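Local coordinates for topoisomerase I-like protein (Leishmania donovani, PDB 2B9S) that probably relaxes supercoiled DNA by nicking and resealing one strand, as the DNA-binding large subunit of a heterodimeric type IB topoisomerase, at residues D[59-64]-D[108-113]. Residues are numbered along the deposited sequence; the frame is centred on the assembly and turned at random.
Sequences VATMFA and YQWHLV
The last turn of helix 54-64 comes up against the first half of helix 105-119 at Ala64 and Tyr108, whose CA atoms lie 5.4 Å apart, and from there the two backbones diverge. At this point the carbonyl oxygen of Ala64 meets the phenol ring of Tyr108, with O 3.3 Å from CD2 and farther from CB and CG; the approach is oblique to the ring. With CG anti to the backbone N (chi1 -176°), the Tyr108 ring lies beside the end of helix 54-64 and presents CD2 to the carbonyl. Leu112, one turn on in the same helix, sets its CG 4.0 Å above one face of the ring, displaced toward the rim. The second point of touch is looser: the methyl CG2 of Thr61 reaches CZ3 of Trp110 at 4.2 Å, the two side chains crossing at about a right angle. The contact joins two helices of the DNA-binding fragment of a eukaryotic-type topoisomerase I, with its nearest atom about 11 Å from the bound nucleic acid. Only 143 Å² is buried between the segments, and Ile107, just ahead of Tyr108, adds to the interface by touching both Thr61 and Ala64. The hydroxyl of Thr61 takes no part in the meeting with Trp110: OG1 lies beside its own backbone N and is hydrogen-bonded to Glu57 O in the preceding turn and to His39 NE2. The imidazole of His39 also meets the indole of Trp110, their planes inclined at about 45°, which links the two helices through a third residue.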
# COMPACT_ATOMS: atom_id res chain seq x y z
N VAL D 59 -8.80 24.40 -9.03
CA VAL D 59 -9.08 23.14 -9.71
C VAL D 59 -8.64 23.14 -11.19
O VAL D 59 -8.07 22.15 -11.67
CB VAL D 59 -10.55 22.69 -9.49
CG1 VAL D 59 -10.88 21.39 -10.24
CG2 VAL D 59 -10.80 22.50 -8.00
N ALA D 60 -8.88 24.24 -11.89
CA ALA D 60 -8.30 24.48 -13.23
C ALA D 60 -6.78 24.34 -13.25
O ALA D 60 -6.22 23.76 -14.17
CB ALA D 60 -8.72 25.89 -13.76
N THR D 61 -6.11 24.88 -12.23
CA THR D 61 -4.66 24.90 -12.14
C THR D 61 -4.13 23.48 -11.94
O THR D 61 -3.07 23.15 -12.43
CB THR D 61 -4.15 25.87 -10.98
OG1 THR D 61 -4.67 27.19 -11.20
CG2 THR D 61 -2.61 25.95 -10.90
N MET D 62 -4.85 22.67 -11.19
CA MET D 62 -4.48 21.27 -10.93
C MET D 62 -4.28 20.47 -12.24
O MET D 62 -3.28 19.78 -12.41
CB MET D 62 -5.56 20.61 -10.08
CG MET D 62 -5.50 20.91 -8.61
SD MET D 62 -6.99 20.28 -7.82
CE MET D 62 -6.78 21.09 -6.22
N PHE D 63 -5.23 20.61 -13.15
CA PHE D 63 -5.21 20.04 -14.49
C PHE D 63 -4.17 20.69 -15.42
O PHE D 63 -3.34 19.98 -16.02
CB PHE D 63 -6.62 20.20 -15.09
CG PHE D 63 -6.81 19.54 -16.45
CD1 PHE D 63 -6.85 18.15 -16.58
CD2 PHE D 63 -6.97 20.31 -17.59
CE1 PHE D 63 -7.04 17.54 -17.81
CE2 PHE D 63 -7.17 19.71 -18.85
CZ PHE D 63 -7.21 18.32 -18.95
N ALA D 64 -4.23 22.02 -15.55
CA ALA D 64 -3.32 22.82 -16.40
C ALA D 64 -1.86 22.46 -16.24
O ALA D 64 -1.11 22.41 -17.21
CB ALA D 64 -3.53 24.35 -16.13
N TYR D 108 -0.61 27.29 -17.40
CA TYR D 108 0.56 26.44 -17.60
C TYR D 108 1.86 27.23 -17.61
O TYR D 108 2.83 26.86 -16.95
CB TYR D 108 0.46 25.66 -18.91
CG TYR D 108 1.63 24.70 -19.08
CD1 TYR D 108 2.53 24.84 -20.13
CD2 TYR D 108 1.83 23.65 -18.18
CE1 TYR D 108 3.58 23.95 -20.29
CE2 TYR D 108 2.88 22.76 -18.32
CZ TYR D 108 3.75 22.91 -19.38
OH TYR D 108 4.82 22.03 -19.52
N GLN D 109 1.88 28.29 -18.41
CA GLN D 109 3.06 29.15 -18.51
C GLN D 109 3.41 29.81 -17.18
O GLN D 109 4.59 29.87 -16.83
CB GLN D 109 2.87 30.18 -19.63
CG GLN D 109 2.79 29.53 -21.02
CD GLN D 109 4.02 28.71 -21.36
OE1 GLN D 109 5.13 29.01 -20.90
NE2 GLN D 109 3.83 27.67 -22.16
N TRP D 110 2.40 30.29 -16.45
CA TRP D 110 2.58 30.77 -15.06
C TRP D 110 3.29 29.72 -14.21
O TRP D 110 4.25 30.03 -13.51
CB TRP D 110 1.23 31.14 -14.43
CG TRP D 110 1.30 31.45 -12.95
CD1 TRP D 110 1.61 32.66 -12.37
CD2 TRP D 110 1.07 30.54 -11.86
NE1 TRP D 110 1.58 32.56 -11.00
CE2 TRP D 110 1.26 31.27 -10.65
CE3 TRP D 110 0.72 29.18 -11.78
CZ2 TRP D 110 1.10 30.69 -9.38
CZ3 TRP D 110 0.57 28.61 -10.51
CH2 TRP D 110 0.78 29.37 -9.33
N HIS D 111 2.82 28.48 -14.28
CA HIS D 111 3.41 27.37 -13.54
C HIS D 111 4.90 27.11 -13.88
O HIS D 111 5.69 26.76 -13.00
CB HIS D 111 2.55 26.10 -13.71
CG HIS D 111 3.31 24.81 -13.63
ND1 HIS D 111 3.73 24.26 -12.44
CD2 HIS D 111 3.75 23.98 -14.61
CE1 HIS D 111 4.38 23.14 -12.69
NE2 HIS D 111 4.41 22.95 -13.99
N LEU D 112 5.27 27.27 -15.15
CA LEU D 112 6.66 27.09 -15.60
C LEU D 112 7.57 28.20 -15.10
O LEU D 112 8.75 27.97 -14.87
CB LEU D 112 6.75 27.01 -17.13
CG LEU D 112 6.20 25.82 -17.91
CD1 LEU D 112 6.57 25.97 -19.38
CD2 LEU D 112 6.70 24.47 -17.37
N VAL D 113 7.02 29.40 -14.97
CA VAL D 113 7.72 30.53 -14.37
C VAL D 113 7.94 30.29 -12.87
O VAL D 113 9.01 30.57 -12.35
CB VAL D 113 6.97 31.87 -14.65
CG1 VAL D 113 7.53 33.03 -13.83
CG2 VAL D 113 7.01 32.21 -16.13